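PDB 4DS2: ubiquitin-conjugating enzyme E2, putative from Trypanosoma cruzi, which probably acts as a ubiquitin-conjugating (E2) enzyme, carrying activated ubiquitin as a thioester and passing it on toward substrate proteins. Local coordinates for residues Leu73-Ser78 and Glu84-Arg89; Ser62-Ala67 and Gln156-Arg161. One frame throughout, in Å; residues are numbered along the deposited sequence.

Contact 1 of 2, residues Leu73-Ser78 and Glu84-Arg89; sequences LSVLFS and EPPTVR
Pro86 sets its CB over the centre of the Phe77 ring, 3.9 Å from the centroid and 6° off the normal, a CH-pi contact over one face. Phe77 CG stands anti to its carbonyl carbon (chi1 -69°), which swings the ring back over Pro86. The same CB also meets Val75 CG1 at 3.5 Å, the two side chains lying side by side and pointing the same way. Farther along, Leu73 CD2 crosses the Val88 side chain slantwise and touches its CG1 at 3.6 Å. Helix 120-132 packs on Leu73, Phe77, Pro86 and Val88, closing this apolar face.

Outward from it run two backbone hydrogen-bonded pairs. Ser74 and Arg89 exchange bonds of 3.0 Å from Ser74 N to Arg89 O and from Arg89 N to Ser74 O, the latter more bent; Leu76 and Thr87 form two that are nearly as straight as the first. Their side chains occupy the sheet's other, more polar face. Near the turn, Ser78 OG accepts the backbone N-H of Asp80.

Such antiparallel pairing, with prolines leading into the outer strand, is the last hairpin of the E2 fold's four-stranded meander; Pro85-Pro86 matches the Tyr-Pro-x-x-Pro-Pro signature of E2s.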
loop_
_atom_site.group_PDB
_atom_site.type_symbol
_atom_site.label_atom_id
_atom_site.label_comp_id
_atom_site.label_asym_id
_atom_site.label_seq_id
_atom_site.Cartn_x
_atom_site.Cartn_y
_atom_site.Cartn_z
ATOM N N LEU A 73 -3.640 4.829 4.507
ATOM C CA LEU A 73 -2.331 5.019 3.877
ATOM C C LEU A 73 -2.127 6.435 3.432
ATOM O O LEU A 73 -3.088 7.196 3.342
ATOM C CB LEU A 73 -2.205 4.116 2.674
ATOM C CG LEU A 73 -2.301 2.640 3.000
ATOM C CD1 LEU A 73 -3.448 2.016 2.222
ATOM C CD2 LEU A 73 -0.973 1.952 2.755
ATOM N N SER A 74 -0.854 6.776 3.190
ATOM C CA SER A 74 -0.414 8.035 2.569
ATOM C C SER A 74 0.408 7.698 1.360
ATOM O O SER A 74 1.373 6.935 1.458
ATOM C CB SER A 74 0.514 8.854 3.482
ATOM O OG SER A 74 -0.171 9.325 4.615
ATOM N N VAL A 75 0.043 8.294 0.226
ATOM C CA VAL A 75 0.865 8.292 -0.971
ATOM C C VAL A 75 1.476 9.678 -1.147
ATOM O O VAL A 75 0.758 10.635 -1.432
ATOM C CB VAL A 75 0.018 7.938 -2.190
ATOM C CG1 VAL A 75 0.891 7.823 -3.432
ATOM C CG2 VAL A 75 -0.784 6.674 -1.915
ATOM N N LEU A 76 2.788 9.773 -0.957
ATOM C CA LEU A 76 3.539 11.003 -1.109
ATOM C C LEU A 76 4.338 11.048 -2.435
ATOM O O LEU A 76 5.125 10.153 -2.741
ATOM C CB LEU A 76 4.475 11.153 0.088
ATOM C CG LEU A 76 5.531 12.281 0.166
ATOM C CD1 LEU A 76 5.064 13.645 -0.385
ATOM C CD2 LEU A 76 5.998 12.400 1.631
ATOM N N PHE A 77 4.098 12.097 -3.224
ATOM C CA PHE A 77 4.778 12.313 -4.482
ATOM C C PHE A 77 5.899 13.336 -4.361
ATOM O O PHE A 77 6.005 14.045 -3.342
ATOM C CB PHE A 77 3.806 12.821 -5.519
ATOM C CG PHE A 77 2.799 11.809 -5.946
ATOM C CD1 PHE A 77 1.694 11.539 -5.147
ATOM C CD2 PHE A 77 2.930 11.151 -7.146
ATOM C CE1 PHE A 77 0.728 10.625 -5.551
ATOM C CE2 PHE A 77 1.980 10.224 -7.560
ATOM C CZ PHE A 77 0.863 9.980 -6.774
ATOM N N SER A 78 6.728 13.401 -5.407
ATOM C CA SER A 78 7.715 14.458 -5.568
ATOM C C SER A 78 7.491 15.245 -6.857
ATOM O O SER A 78 6.645 14.919 -7.701
ATOM C CB SER A 78 9.142 13.907 -5.546
ATOM O OG SER A 78 9.487 13.398 -6.822
ATOM N N GLU A 84 10.416 9.318 -10.721
ATOM C CA GLU A 84 10.363 8.462 -9.500
ATOM C C GLU A 84 8.952 8.305 -8.997
ATOM O O GLU A 84 8.219 9.284 -8.905
ATOM C CB GLU A 84 11.188 8.959 -8.300
ATOM C CG GLU A 84 12.667 9.055 -8.576
ATOM C CD GLU A 84 12.941 10.291 -9.385
ATOM O OE1 GLU A 84 12.374 11.309 -8.929
ATOM O OE2 GLU A 84 13.647 10.245 -10.450
ATOM N N PRO A 85 8.607 7.077 -8.580
ATOM C CA PRO A 85 7.291 6.813 -8.095
ATOM C C PRO A 85 7.105 7.352 -6.683
ATOM O O PRO A 85 8.074 7.710 -6.033
ATOM C CB PRO A 85 7.225 5.282 -8.114
ATOM C CG PRO A 85 8.611 4.822 -7.909
ATOM C CD PRO A 85 9.515 5.923 -8.352
ATOM N N PRO A 86 5.860 7.410 -6.219
ATOM C CA PRO A 86 5.559 7.902 -4.881
ATOM C C PRO A 86 5.904 6.900 -3.817
ATOM O O PRO A 86 6.072 5.735 -4.095
ATOM C CB PRO A 86 4.042 8.014 -4.895
ATOM C CG PRO A 86 3.638 6.942 -5.838
ATOM C CD PRO A 86 4.643 7.023 -6.939
ATOM N N THR A 87 5.922 7.361 -2.590
ATOM C CA THR A 87 6.182 6.540 -1.438
ATOM C C THR A 87 4.829 6.200 -0.861
ATOM O O THR A 87 3.964 7.063 -0.713
ATOM C CB THR A 87 7.054 7.319 -0.426
ATOM O OG1 THR A 87 8.393 7.312 -0.903
ATOM C CG2 THR A 87 7.036 6.712 0.978
ATOM N N VAL A 88 4.625 4.929 -0.564
ATOM C CA VAL A 88 3.471 4.516 0.247
ATOM C C VAL A 88 3.913 4.321 1.713
ATOM O O VAL A 88 5.061 3.898 1.979
ATOM C CB VAL A 88 2.802 3.271 -0.354
ATOM C CG1 VAL A 88 1.535 2.855 0.396
ATOM C CG2 VAL A 88 2.461 3.553 -1.824
ATOM N N ARG A 89 3.012 4.695 2.631
ATOM C CA ARG A 89 3.237 4.634 4.071
ATOM C C ARG A 89 1.950 4.185 4.713
ATOM O O ARG A 89 0.890 4.599 4.278
ATOM C CB ARG A 89 3.600 6.012 4.586
ATOM C CG ARG A 89 4.344 6.089 5.917
ATOM C CD ARG A 89 5.111 7.411 6.015
ATOM N NE ARG A 89 5.575 7.737 7.376
ATOM C CZ ARG A 89 6.856 7.730 7.797
ATOM N NH1 ARG A 89 7.854 7.390 6.981
ATOM N NH2 ARG A 89 7.154 8.060 9.060
#

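Contact 2 of 2, residues Ser62-Ala67 and Gln156-Arg161; sequences SVYGGA and QDFAAR
Val63 and Ala159 make the aliphatic part of this small interface: Val63 CG1 lies 3.7 Å from Ala159 CB and also reaches the CA of that residue, so the valine branch rests on a helix flank where the short alanine side chain lets the backbone come close. Tyr135 touches the valine too.

The aromatic part is a right-angled meeting. Tyr64 brings its OH to the edge of the Phe158 ring, close to the ring plane and 3.6 Å from CZ. Phe158 CG is anti to its backbone N (chi1 169°), which sends the ring out from the helix toward the tyrosine; Tyr150 and Leu151 of helix 145-153 pack against it.

In E2 terms, the loop between the second and third strands of the meander, whose Tyr-Gly-Gly-Ala (Tyr64 to Ala67) recalls, without fully matching, the family's common Tyr-x-Gly-Gly, meets helix 155-162 near the C-terminus.

Polar bonds lie within each side or lead to neighbours. A turn is closed by Gly65 N to Ser62 O at 3.2 Å, and in the helix Gln156 NE2 reaches Asp157 OD1 at 2.8 Å from above the carboxylate plane. Tyr64 OH bonds to Tyr95 O, while Arg161 NH1 donates to the Tyr95 hydroxyl.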
loop_
_atom_site.group_PDB
_atom_site.type_symbol
_atom_site.label_atom_id
_atom_site.label_comp_id
_atom_site.label_asym_id
_atom_site.label_seq_id
_atom_site.Cartn_x
_atom_site.Cartn_y
_atom_site.Cartn_z
ATOM N N SER A 62 -7.336 -12.632 3.357
ATOM C CA SER A 62 -6.109 -12.595 4.143
ATOM C C SER A 62 -6.300 -12.430 5.663
ATOM O O SER A 62 -7.365 -12.046 6.137
ATOM C CB SER A 62 -5.173 -11.503 3.600
ATOM O OG SER A 62 -5.569 -10.206 4.001
ATOM N N VAL A 63 -5.221 -12.724 6.390
ATOM C CA VAL A 63 -5.096 -12.518 7.841
ATOM C C VAL A 63 -5.521 -11.125 8.280
ATOM O O VAL A 63 -6.105 -10.945 9.365
ATOM C CB VAL A 63 -3.610 -12.702 8.296
ATOM C CG1 VAL A 63 -3.454 -13.923 9.196
ATOM C CG2 VAL A 63 -2.636 -12.778 7.120
ATOM N N TYR A 64 -5.197 -10.165 7.409
ATOM C CA TYR A 64 -5.376 -8.703 7.596
ATOM C C TYR A 64 -6.770 -8.125 7.295
ATOM O O TYR A 64 -7.082 -7.006 7.715
ATOM C CB TYR A 64 -4.391 -7.967 6.679
ATOM C CG TYR A 64 -2.934 -8.240 7.009
ATOM C CD1 TYR A 64 -2.300 -7.568 8.046
ATOM C CD2 TYR A 64 -2.204 -9.182 6.303
ATOM C CE1 TYR A 64 -0.980 -7.819 8.354
ATOM C CE2 TYR A 64 -0.883 -9.438 6.611
ATOM C CZ TYR A 64 -0.277 -8.755 7.636
ATOM O OH TYR A 64 1.042 -8.981 7.948
ATOM N N GLY A 65 -7.591 -8.865 6.549
ATOM C CA GLY A 65 -8.964 -8.436 6.245
ATOM C C GLY A 65 -10.003 -9.208 7.023
ATOM O O GLY A 65 -11.131 -9.318 6.581
ATOM N N GLY A 66 -9.616 -9.737 8.189
ATOM C CA GLY A 66 -10.484 -10.588 9.011
ATOM C C GLY A 66 -11.783 -9.925 9.431
ATOM O O GLY A 66 -12.841 -10.298 8.939
ATOM N N ALA A 67 -11.697 -8.926 10.320
ATOM C CA ALA A 67 -12.875 -8.203 10.824
ATOM C C ALA A 67 -13.329 -7.059 9.902
ATOM O O ALA A 67 -14.059 -6.160 10.339
ATOM C CB ALA A 67 -12.581 -7.657 12.221
ATOM N N GLN A 156 1.504 -19.982 12.584
ATOM C CA GLN A 156 0.167 -19.973 13.166
ATOM C C GLN A 156 0.037 -18.880 14.276
ATOM O O GLN A 156 -0.973 -18.152 14.314
ATOM C CB GLN A 156 -0.252 -21.409 13.579
ATOM C CG GLN A 156 0.475 -22.004 14.800
ATOM C CD GLN A 156 1.966 -22.285 14.597
ATOM O OE1 GLN A 156 2.370 -22.850 13.581
ATOM N NE2 GLN A 156 2.781 -21.899 15.578
ATOM N N ASP A 157 1.072 -18.704 15.110
ATOM C CA ASP A 157 1.050 -17.681 16.175
ATOM C C ASP A 157 1.165 -16.265 15.591
ATOM O O ASP A 157 0.699 -15.309 16.215
ATOM C CB ASP A 157 2.176 -17.890 17.202
ATOM C CG ASP A 157 2.153 -19.287 17.867
ATOM O OD1 ASP A 157 1.431 -20.197 17.410
ATOM O OD2 ASP A 157 2.880 -19.477 18.864
ATOM N N PHE A 158 1.809 -16.137 14.417
ATOM C CA PHE A 158 1.899 -14.862 13.648
ATOM C C PHE A 158 0.514 -14.355 13.197
ATOM O O PHE A 158 0.236 -13.151 13.246
ATOM C CB PHE A 158 2.834 -15.020 12.416
ATOM C CG PHE A 158 2.784 -13.857 11.437
ATOM C CD1 PHE A 158 1.813 -13.799 10.452
ATOM C CD2 PHE A 158 3.729 -12.838 11.491
ATOM C CE1 PHE A 158 1.764 -12.733 9.575
ATOM C CE2 PHE A 158 3.693 -11.784 10.600
ATOM C CZ PHE A 158 2.702 -11.725 9.650
ATOM N N ALA A 159 -0.339 -15.281 12.758
ATOM C CA ALA A 159 -1.739 -14.984 12.403
ATOM C C ALA A 159 -2.534 -14.384 13.574
ATOM O O ALA A 159 -3.154 -13.318 13.426
ATOM C CB ALA A 159 -2.440 -16.242 11.911
ATOM N N ALA A 160 -2.525 -15.074 14.725
ATOM C CA ALA A 160 -3.258 -14.618 15.936
ATOM C C ALA A 160 -2.806 -13.230 16.349
ATOM O O ALA A 160 -3.584 -12.430 16.853
ATOM C CB ALA A 160 -3.056 -15.592 17.096
ATOM N N ARG A 161 -1.528 -12.967 16.124
ATOM C CA ARG A 161 -0.905 -11.675 16.427
ATOM C C ARG A 161 -1.339 -10.548 15.463
ATOM O O ARG A 161 -1.453 -9.399 15.894
ATOM C CB ARG A 161 0.619 -11.845 16.459
ATOM C CG ARG A 161 1.396 -10.587 16.725
ATOM C CD ARG A 161 2.890 -10.905 16.833
ATOM N NE ARG A 161 3.252 -11.647 18.052
ATOM C CZ ARG A 161 4.510 -11.805 18.478
ATOM N NH1 ARG A 161 5.522 -11.301 17.778
ATOM N NH2 ARG A 161 4.765 -12.467 19.597
#

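Overall arrangement
The two contacts illustrate how one small domain combines local and distant pairing. Contact 1 joins neighbours in sequence, with five residues between its segments, whereas contact 2 brings together parts separated by 88 residues; both segments of contact 1 fall within that interval. The two lie on opposite sides of the chain's centre, their centres about 9 Å and 18 Å from it and 26 Å from each other, with nearest atoms about 11 Å apart, so they do not touch. Strand 70-76 follows the loop of contact 2 and supplies the inner strand of contact 1. Contact 1 reaches the short helix 108-111 through Pro85, beside the segment just after the Gly-Ile-Cys that probably holds the E2 thioester cysteine.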